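Local atomic coordinates of UPF0255 protein frsA (Vibrio vulnificus, PDB entry 4I4C), a protein that probably hydrolyses carboxylic esters and belongs to the FrsA family of alpha/beta-hydrolases. Residues S24-Y29 and K314-D318; A182-N188 and D221-V227; T189-V195 and P259-H263. All coordinates share one frame; numbering follows the deposited sequence.

Contact 1: S24-Y29 and K314-D318; sequences SALTQY and KMYLD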
loop_
_atom_site.group_PDB
_atom_site.type_symbol
_atom_site.label_atom_id
_atom_site.label_comp_id
_atom_site.label_asym_id
_atom_site.label_seq_id
_atom_site.Cartn_x
_atom_site.Cartn_y
_atom_site.Cartn_z
ATOM N N SER A 24 11.084 1.199 -15.997
ATOM C CA SER A 24 12.257 1.895 -15.475
ATOM C C SER A 24 12.715 3.097 -16.327
ATOM O O SER A 24 13.560 3.875 -15.896
ATOM C CB SER A 24 13.415 0.930 -15.207
ATOM O OG SER A 24 14.039 0.488 -16.408
ATOM N N ALA A 25 12.135 3.256 -17.513
ATOM C CA ALA A 25 12.578 4.269 -18.464
ATOM C C ALA A 25 11.583 5.417 -18.523
ATOM O O ALA A 25 11.824 6.427 -19.174
ATOM C CB ALA A 25 12.754 3.639 -19.875
ATOM N N LEU A 26 10.463 5.260 -17.830
ATOM C CA LEU A 26 9.375 6.229 -17.927
ATOM C C LEU A 26 9.684 7.611 -17.358
ATOM O O LEU A 26 9.439 8.633 -17.997
ATOM C CB LEU A 26 8.124 5.659 -17.279
ATOM C CG LEU A 26 7.530 4.505 -18.094
ATOM C CD1 LEU A 26 6.412 3.848 -17.323
ATOM C CD2 LEU A 26 7.031 4.998 -19.454
ATOM N N THR A 27 10.217 7.636 -16.147
ATOM C CA THR A 27 10.400 8.885 -15.436
ATOM C C THR A 27 11.551 9.654 -16.048
ATOM O O THR A 27 12.628 9.097 -16.282
ATOM C CB THR A 27 10.668 8.621 -13.953
ATOM O OG1 THR A 27 9.628 7.781 -13.433
ATOM C CG2 THR A 27 10.717 9.924 -13.156
ATOM N N GLN A 28 11.312 10.935 -16.309
ATOM C CA GLN A 28 12.321 11.809 -16.896
ATOM C C GLN A 28 13.097 12.504 -15.789
ATOM O O GLN A 28 12.510 13.087 -14.873
ATOM C CB GLN A 28 11.660 12.851 -17.796
ATOM C CG GLN A 28 10.937 12.260 -18.993
ATOM C CD GLN A 28 11.903 11.706 -20.028
ATOM O OE1 GLN A 28 12.519 12.459 -20.785
ATOM N NE2 GLN A 28 12.052 10.385 -20.051
ATOM N N TYR A 29 14.420 12.430 -15.866
ATOM C CA TYR A 29 15.277 13.084 -14.886
ATOM C C TYR A 29 16.163 14.119 -15.568
ATOM O O TYR A 29 16.591 13.925 -16.707
ATOM C CB TYR A 29 16.159 12.056 -14.174
ATOM C CG TYR A 29 15.424 11.179 -13.186
ATOM C CD1 TYR A 29 14.798 9.999 -13.591
ATOM C CD2 TYR A 29 15.359 11.535 -11.841
ATOM C CE1 TYR A 29 14.124 9.192 -12.666
ATOM C CE2 TYR A 29 14.699 10.759 -10.929
ATOM C CZ TYR A 29 14.086 9.586 -11.334
ATOM O OH TYR A 29 13.428 8.835 -10.386
ATOM N N LYS A 314 16.280 3.889 -7.494
ATOM C CA LYS A 314 15.489 4.641 -8.458
ATOM C C LYS A 314 13.989 4.364 -8.371
ATOM O O LYS A 314 13.179 5.252 -8.640
ATOM C CB LYS A 314 15.985 4.353 -9.878
ATOM C CG LYS A 314 15.257 5.149 -10.929
ATOM C CD LYS A 314 15.761 4.849 -12.350
ATOM C CE LYS A 314 14.965 5.696 -13.344
ATOM N NZ LYS A 314 15.432 5.442 -14.736
ATOM N N MET A 315 13.611 3.136 -8.005
ATOM C CA MET A 315 12.181 2.798 -7.930
ATOM C C MET A 315 11.422 3.695 -6.958
ATOM O O MET A 315 10.296 4.096 -7.234
ATOM C CB MET A 315 11.940 1.338 -7.543
ATOM C CG MET A 315 10.523 0.879 -7.911
ATOM S SD MET A 315 9.774 -0.423 -6.910
ATOM C CE MET A 315 9.316 0.492 -5.436
ATOM N N TYR A 316 12.044 4.021 -5.833
ATOM C CA TYR A 316 11.392 4.895 -4.840
ATOM C C TYR A 316 11.258 6.330 -5.341
ATOM O O TYR A 316 10.203 6.963 -5.183
ATOM C CB TYR A 316 12.099 4.832 -3.468
ATOM C CG TYR A 316 12.052 3.434 -2.857
ATOM C CD1 TYR A 316 10.934 3.005 -2.139
ATOM C CD2 TYR A 316 13.108 2.534 -3.022
ATOM C CE1 TYR A 316 10.871 1.729 -1.595
ATOM C CE2 TYR A 316 13.055 1.246 -2.470
ATOM C CZ TYR A 316 11.928 0.856 -1.759
ATOM O OH TYR A 316 11.844 -0.406 -1.207
ATOM N N LEU A 317 12.325 6.840 -5.941
ATOM C CA LEU A 317 12.297 8.175 -6.516
ATOM C C LEU A 317 11.285 8.246 -7.674
ATOM O O LEU A 317 10.600 9.255 -7.833
ATOM C CB LEU A 317 13.704 8.585 -6.957
ATOM C CG LEU A 317 14.702 8.743 -5.799
ATOM C CD1 LEU A 317 16.140 8.828 -6.320
ATOM C CD2 LEU A 317 14.361 9.979 -4.970
ATOM N N ASP A 318 11.167 7.166 -8.453
ATOM C CA ASP A 318 10.185 7.115 -9.544
ATOM C C ASP A 318 8.755 7.167 -8.986
ATOM O O ASP A 318 7.907 7.920 -9.475
ATOM C CB ASP A 318 10.345 5.848 -10.405
ATOM C CG ASP A 318 11.604 5.851 -11.305
ATOM O OD1 ASP A 318 12.323 6.874 -11.432
ATOM O OD2 ASP A 318 11.853 4.792 -11.927
HETATM O O HOH W 1 10.624 5.260 -14.378
HETATM O O HOH W 2 7.349 8.448 -12.304
HETATM O O HOH W 3 13.827 6.870 -16.252
#

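Contact 2: A182-N188 and D221-V227; sequences AHLHLTN and DIAMLTV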
loop_
_atom_site.group_PDB
_atom_site.type_symbol
_atom_site.label_atom_id
_atom_site.label_comp_id
_atom_site.label_asym_id
_atom_site.label_seq_id
_atom_site.Cartn_x
_atom_site.Cartn_y
_atom_site.Cartn_z
ATOM N N ALA A 182 -14.105 3.857 -1.996
ATOM C CA ALA A 182 -13.670 3.004 -0.896
ATOM C C ALA A 182 -14.372 1.645 -0.931
ATOM O O ALA A 182 -15.469 1.515 -1.471
ATOM C CB ALA A 182 -13.899 3.715 0.457
ATOM N N HIS A 183 -13.742 0.629 -0.356
ATOM C CA HIS A 183 -14.355 -0.695 -0.331
ATOM C C HIS A 183 -14.678 -1.141 1.096
ATOM O O HIS A 183 -13.787 -1.327 1.916
ATOM C CB HIS A 183 -13.459 -1.729 -1.017
ATOM C CG HIS A 183 -13.338 -1.543 -2.497
ATOM N ND1 HIS A 183 -12.564 -0.555 -3.067
ATOM C CD2 HIS A 183 -13.901 -2.219 -3.531
ATOM C CE1 HIS A 183 -12.649 -0.633 -4.383
ATOM N NE2 HIS A 183 -13.456 -1.637 -4.689
ATOM N N LEU A 184 -15.964 -1.332 1.368
ATOM C CA LEU A 184 -16.431 -1.769 2.679
ATOM C C LEU A 184 -16.660 -3.272 2.691
ATOM O O LEU A 184 -17.513 -3.782 1.979
ATOM C CB LEU A 184 -17.729 -1.036 3.047
ATOM C CG LEU A 184 -18.393 -1.365 4.387
ATOM C CD1 LEU A 184 -17.493 -0.967 5.574
ATOM C CD2 LEU A 184 -19.757 -0.667 4.478
ATOM N N HIS A 185 -15.876 -3.974 3.494
ATOM C CA HIS A 185 -15.963 -5.419 3.628
ATOM C C HIS A 185 -16.699 -5.765 4.916
ATOM O O HIS A 185 -16.242 -5.411 6.001
ATOM C CB HIS A 185 -14.559 -6.022 3.703
ATOM C CG HIS A 185 -13.656 -5.581 2.596
ATOM N ND1 HIS A 185 -13.233 -4.283 2.451
ATOM C CD2 HIS A 185 -13.100 -6.282 1.575
ATOM C CE1 HIS A 185 -12.452 -4.194 1.382
ATOM N NE2 HIS A 185 -12.359 -5.390 0.839
ATOM N N LEU A 186 -17.818 -6.472 4.804
ATOM C CA LEU A 186 -18.593 -6.854 5.985
ATOM C C LEU A 186 -18.758 -8.369 6.087
ATOM O O LEU A 186 -18.872 -9.050 5.074
ATOM C CB LEU A 186 -19.962 -6.190 5.930
ATOM C CG LEU A 186 -19.925 -4.676 5.768
ATOM C CD1 LEU A 186 -20.981 -4.242 4.778
ATOM C CD2 LEU A 186 -20.119 -3.986 7.121
ATOM N N THR A 187 -18.770 -8.902 7.309
ATOM C CA THR A 187 -19.027 -10.330 7.510
ATOM C C THR A 187 -20.492 -10.641 7.229
ATOM O O THR A 187 -20.841 -11.715 6.713
ATOM C CB THR A 187 -18.696 -10.776 8.934
ATOM O OG1 THR A 187 -19.418 -9.957 9.858
ATOM C CG2 THR A 187 -17.210 -10.630 9.203
ATOM N N ASN A 188 -21.339 -9.678 7.578
ATOM C CA ASN A 188 -22.772 -9.745 7.347
ATOM C C ASN A 188 -23.355 -8.364 7.589
ATOM O O ASN A 188 -22.625 -7.422 7.926
ATOM C CB ASN A 188 -23.440 -10.774 8.268
ATOM C CG ASN A 188 -23.174 -10.513 9.731
ATOM O OD1 ASN A 188 -23.612 -9.506 10.283
ATOM N ND2 ASN A 188 -22.465 -11.434 10.378
ATOM N N ASP A 221 -15.865 -10.039 13.437
ATOM C CA ASP A 221 -16.932 -9.245 12.826
ATOM C C ASP A 221 -16.574 -7.763 12.668
ATOM O O ASP A 221 -17.453 -6.922 12.578
ATOM C CB ASP A 221 -18.243 -9.407 13.597
ATOM C CG ASP A 221 -18.823 -10.800 13.464
ATOM O OD1 ASP A 221 -18.946 -11.298 12.323
ATOM O OD2 ASP A 221 -19.147 -11.406 14.503
ATOM N N ILE A 222 -15.282 -7.461 12.622
ATOM C CA ILE A 222 -14.817 -6.114 12.339
ATOM C C ILE A 222 -14.792 -5.854 10.829
ATOM O O ILE A 222 -14.051 -6.503 10.078
ATOM C CB ILE A 222 -13.408 -5.864 12.921
ATOM C CG1 ILE A 222 -13.420 -6.018 14.440
ATOM C CG2 ILE A 222 -12.895 -4.460 12.524
ATOM C CD1 ILE A 222 -12.084 -5.782 15.064
ATOM N N ALA A 223 -15.606 -4.904 10.391
ATOM C CA ALA A 223 -15.631 -4.509 8.994
ATOM C C ALA A 223 -14.337 -3.815 8.591
ATOM O O ALA A 223 -13.723 -3.101 9.383
ATOM C CB ALA A 223 -16.827 -3.613 8.710
ATOM N N MET A 224 -13.924 -4.020 7.344
ATOM C CA MET A 224 -12.747 -3.340 6.840
ATOM C C MET A 224 -13.145 -2.386 5.737
ATOM O O MET A 224 -13.866 -2.756 4.824
ATOM C CB MET A 224 -11.705 -4.337 6.333
ATOM C CG MET A 224 -10.526 -3.665 5.651
ATOM S SD MET A 224 -9.195 -4.784 5.192
ATOM C CE MET A 224 -9.778 -5.414 3.628
ATOM N N LEU A 225 -12.671 -1.152 5.823
ATOM C CA LEU A 225 -13.000 -0.149 4.828
ATOM C C LEU A 225 -11.702 0.355 4.233
ATOM O O LEU A 225 -10.989 1.118 4.870
ATOM C CB LEU A 225 -13.772 0.998 5.473
ATOM C CG LEU A 225 -14.234 2.126 4.559
ATOM C CD1 LEU A 225 -15.142 1.569 3.476
ATOM C CD2 LEU A 225 -14.959 3.186 5.369
ATOM N N THR A 226 -11.370 -0.101 3.026
ATOM C CA THR A 226 -10.104 0.286 2.406
ATOM C C THR A 226 -10.196 1.629 1.685
ATOM O O THR A 226 -11.232 1.981 1.119
ATOM C CB THR A 226 -9.582 -0.795 1.449
ATOM O OG1 THR A 226 -10.556 -1.044 0.429
ATOM C CG2 THR A 226 -9.325 -2.091 2.212
ATOM N N VAL A 227 -9.101 2.382 1.732
ATOM C CA VAL A 227 -9.024 3.680 1.092
ATOM C C VAL A 227 -7.621 3.850 0.514
ATOM O O VAL A 227 -6.639 3.428 1.135
ATOM C CB VAL A 227 -9.276 4.833 2.106
ATOM C CG1 VAL A 227 -9.314 6.168 1.384
ATOM C CG2 VAL A 227 -10.574 4.623 2.886
HETATM O O HOH W 4 -17.964 -7.001 9.572
#

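Contact 3: T189-V195 and P259-H263; sequences TDKPHPV and PYVDH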
loop_
_atom_site.group_PDB
_atom_site.type_symbol
_atom_site.label_atom_id
_atom_site.label_comp_id
_atom_site.label_asym_id
_atom_site.label_seq_id
_atom_site.Cartn_x
_atom_site.Cartn_y
_atom_site.Cartn_z
ATOM N N THR A 189 -24.663 -8.238 7.422
ATOM C CA THR A 189 -25.331 -6.989 7.762
ATOM C C THR A 189 -26.394 -7.202 8.835
ATOM O O THR A 189 -27.356 -6.443 8.915
ATOM C CB THR A 189 -25.959 -6.328 6.524
ATOM O OG1 THR A 189 -26.810 -7.273 5.861
ATOM C CG2 THR A 189 -24.867 -5.858 5.565
ATOM N N ASP A 190 -26.202 -8.230 9.659
ATOM C CA ASP A 190 -27.149 -8.578 10.723
ATOM C C ASP A 190 -27.323 -7.437 11.729
ATOM O O ASP A 190 -28.437 -7.126 12.149
ATOM C CB ASP A 190 -26.707 -9.858 11.456
ATOM C CG ASP A 190 -26.809 -11.112 10.585
ATOM O OD1 ASP A 190 -27.454 -11.060 9.512
ATOM O OD2 ASP A 190 -26.248 -12.160 10.988
ATOM N N LYS A 191 -26.213 -6.823 12.122
ATOM C CA LYS A 191 -26.253 -5.667 13.001
ATOM C C LYS A 191 -25.122 -4.747 12.576
ATOM O O LYS A 191 -24.225 -5.174 11.859
ATOM C CB LYS A 191 -26.083 -6.097 14.459
ATOM C CG LYS A 191 -24.708 -6.636 14.789
ATOM C CD LYS A 191 -24.754 -7.521 16.029
ATOM C CE LYS A 191 -23.364 -7.789 16.582
ATOM N NZ LYS A 191 -22.756 -6.550 17.149
ATOM N N PRO A 192 -25.175 -3.471 12.981
ATOM C CA PRO A 192 -24.046 -2.565 12.730
ATOM C C PRO A 192 -22.752 -3.081 13.361
ATOM O O PRO A 192 -22.744 -3.440 14.537
ATOM C CB PRO A 192 -24.488 -1.250 13.391
ATOM C CG PRO A 192 -25.740 -1.590 14.179
ATOM C CD PRO A 192 -26.351 -2.755 13.498
ATOM N N HIS A 193 -21.679 -3.130 12.572
ATOM C CA HIS A 193 -20.416 -3.716 13.017
ATOM C C HIS A 193 -19.335 -2.665 13.220
ATOM O O HIS A 193 -19.283 -1.662 12.485
ATOM C CB HIS A 193 -19.912 -4.750 11.991
ATOM C CG HIS A 193 -20.743 -5.989 11.932
ATOM N ND1 HIS A 193 -20.884 -6.837 13.008
ATOM C CD2 HIS A 193 -21.487 -6.519 10.932
ATOM C CE1 HIS A 193 -21.683 -7.837 12.674
ATOM N NE2 HIS A 193 -22.059 -7.670 11.421
ATOM N N PRO A 194 -18.438 -2.913 14.187
ATOM C CA PRO A 194 -17.256 -2.066 14.353
ATOM C C PRO A 194 -16.464 -2.088 13.057
ATOM O O PRO A 194 -16.554 -3.069 12.300
ATOM C CB PRO A 194 -16.482 -2.750 15.487
ATOM C CG PRO A 194 -16.972 -4.157 15.480
ATOM C CD PRO A 194 -18.412 -4.084 15.080
ATOM N N VAL A 195 -15.714 -1.025 12.787
ATOM C CA VAL A 195 -15.062 -0.892 11.478
ATOM C C VAL A 195 -13.666 -0.316 11.607
ATOM O O VAL A 195 -13.408 0.532 12.467
ATOM C CB VAL A 195 -15.923 -0.016 10.508
ATOM C CG1 VAL A 195 -16.065 1.415 11.029
ATOM C CG2 VAL A 195 -15.355 -0.040 9.081
ATOM N N PRO A 259 -25.247 3.051 7.623
ATOM C CA PRO A 259 -25.846 2.311 8.734
ATOM C C PRO A 259 -25.247 0.920 8.916
ATOM O O PRO A 259 -25.497 0.302 9.952
ATOM C CB PRO A 259 -27.317 2.214 8.322
ATOM C CG PRO A 259 -27.272 2.193 6.835
ATOM C CD PRO A 259 -26.115 3.064 6.433
ATOM N N TYR A 260 -24.482 0.428 7.937
ATOM C CA TYR A 260 -23.871 -0.896 8.066
ATOM C C TYR A 260 -22.736 -0.915 9.104
ATOM O O TYR A 260 -22.352 -1.977 9.595
ATOM C CB TYR A 260 -23.365 -1.416 6.718
ATOM C CG TYR A 260 -24.400 -1.395 5.605
ATOM C CD1 TYR A 260 -25.498 -2.250 5.630
ATOM C CD2 TYR A 260 -24.271 -0.525 4.525
ATOM C CE1 TYR A 260 -26.444 -2.230 4.614
ATOM C CE2 TYR A 260 -25.210 -0.498 3.504
ATOM C CZ TYR A 260 -26.294 -1.353 3.553
ATOM O OH TYR A 260 -27.226 -1.335 2.536
ATOM N N VAL A 261 -22.204 0.257 9.433
ATOM C CA VAL A 261 -21.129 0.347 10.425
ATOM C C VAL A 261 -21.592 1.040 11.709
ATOM O O VAL A 261 -22.474 1.896 11.678
ATOM C CB VAL A 261 -19.871 1.069 9.865
ATOM C CG1 VAL A 261 -19.265 0.282 8.690
ATOM C CG2 VAL A 261 -20.217 2.487 9.435
ATOM N N ASP A 262 -21.010 0.631 12.833
ATOM C CA ASP A 262 -21.189 1.317 14.109
ATOM C C ASP A 262 -20.173 2.433 14.158
ATOM O O ASP A 262 -19.004 2.184 14.428
ATOM C CB ASP A 262 -20.969 0.342 15.273
ATOM C CG ASP A 262 -20.966 1.030 16.647
ATOM O OD1 ASP A 262 -21.313 2.229 16.745
ATOM O OD2 ASP A 262 -20.610 0.359 17.643
ATOM N N HIS A 263 -20.615 3.666 13.909
ATOM C CA HIS A 263 -19.682 4.795 13.828
ATOM C C HIS A 263 -19.128 5.209 15.188
ATOM O O HIS A 263 -18.248 6.065 15.275
ATOM C CB HIS A 263 -20.296 5.997 13.100
ATOM C CG HIS A 263 -21.595 6.461 13.681
ATOM N ND1 HIS A 263 -22.818 6.045 13.197
ATOM C CD2 HIS A 263 -21.860 7.311 14.699
ATOM C CE1 HIS A 263 -23.780 6.619 13.897
ATOM N NE2 HIS A 263 -23.226 7.388 14.814
HETATM O O HOH W 5 -23.886 -4.355 9.159
#

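Contact 1: S24-Y29 and K314-D318
The phenol of Tyr29 donates to Asp318 OD1 in a very short hydrogen bond, 2.5 Å from OH to OD1, and the carboxylate oxygen sits at the edge of the ring, in its plane. Ring and carboxylate are turned 40° apart. The other oxygen, Asp318 OD2, accepts from Tyr49, so both arms of this buried carboxylate are held and its rotation is probably fixed. Lys314 makes the second strong bond: its fully extended chain, with CG anti to the backbone N (chi1 -177°), carries NZ to within 2.7 Å of Ser24 O, nearly along the C=O axis. Three waters fill in around Thr27. One joins Lys314 NZ to Thr27 O, another links Thr27 OG1 to Asp318 O, and a third accepts from Thr27 N and gives a weak bond to Asp318 OD2. The contact thus fastens the short helix 23-26 and the chain that follows it into strand 28-29, which pairs in parallel with strand 328-329, to the first turn of helix 314-323. Packing is modest: Lys314 CE passes obliquely by Tyr29 CE1 at 3.7 Å, and Leu317 CB touches the phenol oxygen. Leu37 of helix 31-44 packs against Tyr29, Lys314 and Leu317 together.

Contact 2: A182-N188 and D221-V227
Strands 178-186 and 223-226 are antiparallel neighbours in the large mixed sheet of the alpha/beta-hydrolase fold, and their pairing is centred on Leu184 and Leu225, a non-hydrogen-bonded pair flanked by the hydrogen-bonded pairs His183-Thr226 and His185-Met224. Each flanking pair exchanges two backbone bonds. The tightest runs from His185 N to Met224 O, 2.7 Å and nearly straight at 172°. The same oxygen takes a second bond from the side chain, His185 ND1 to Met224 O at 2.9 Å. It lies in the plane of the imidazole, whereas ND1 stands above the carbonyl plane. With CG beside its own backbone N (chi1 -52°), the imidazole runs alongside the Met224 side chain and ND1 meets the partner strand's carbonyl. Its far nitrogen, NE2, bonds to Tyr157 OH, so both ring nitrogens are engaged, which probably fixes the ring's rotation. Over one face of the ring the methyl of Met224 forms a CH-pi contact, CE lying 3.7 Å from the centroid and almost on the normal; the bend at chi3 (84°) brings it there.

The side chains of Leu184 and Leu225 occupy the opposite face of the sheet, where Leu225 CD1 lies 3.7 Å from Leu184 CB. Beyond the strand end, Thr187 OG1 donates to Asp221 OD1 (2.8 Å) on its anti side, and a water accepts from Thr187 N while bonding weakly to Asp221 O. Asp221 is the C-prime residue of the Schellman motif that closes helix 210-217. That helix covers Met224 through Leu212, Phe213 and Leu217, and Gln206 OE1 bonds both His183 ND1 and Thr226 OG1. Strand 167-175 flanks 178-186 on its outer edge, while 193-199 pairs with 223-226 on the inner side.

Contact 3: T189-V195 and P259-H263
His193 uses both its backbone polar groups on the segment 259-263, in the manner of a parallel bridge with Val261. His193 N bonds to Tyr260 O over 3.3 Å at 168°, and His193 O accepts from Asp262 N at 2.9 Å, equally straight at the hydrogen although the donor stands well above the carbonyl plane. Val261 CA also approaches His193 O in a CA-H...O contact. Tyr260 O has a second donor in a water that also bonds to Lys191 O, so one solvent molecule ties the two carbonyls together. Two side-chain atoms find partners close by: His193 NE2 bonds to Asn188 OD1, and Asp262 OD1 accepts from His264 N. Over one face of the His193 imidazole lies Lys191 O, offset toward the rim.

Apolar contacts complete the join. Val261 CG1, placed beside its backbone N (chi1 -63°), is the branch that meets Val195 CB, at 3.8 Å, and Thr189 CG2 lies obliquely beside Tyr260 CD1 at 3.7 Å. The Tyr260 ring also forms a cation-pi pair with Lys169. Short strand 261-262 thus adds a parallel bridge at the start of strand 193-199, just before the corner at His263 that leads into strand 266-271, the next parallel strand of the alpha/beta-hydrolase sheet.

From the N terminus, 24-29 opens the longest loop, which closes only when helix 314-323 arrives in contact 1; contacts 2 and 3 both fall inside it. Segment 182-188 leads directly into 189-195. The first finds its partner at 221-227 and the second at 259-263, so the loops of contacts 2 and 3 cross. These two contacts touch, with centres about 10 Å apart: Ala223 N bonds to Pro194 O, and strand 223-226 lies between 178-186 and 193-199 in the main sheet. Contact 1 is on the opposite side of the chain's centre, about 34 Å from contact 2 between centres, joining the N-terminal region to helix 314-323.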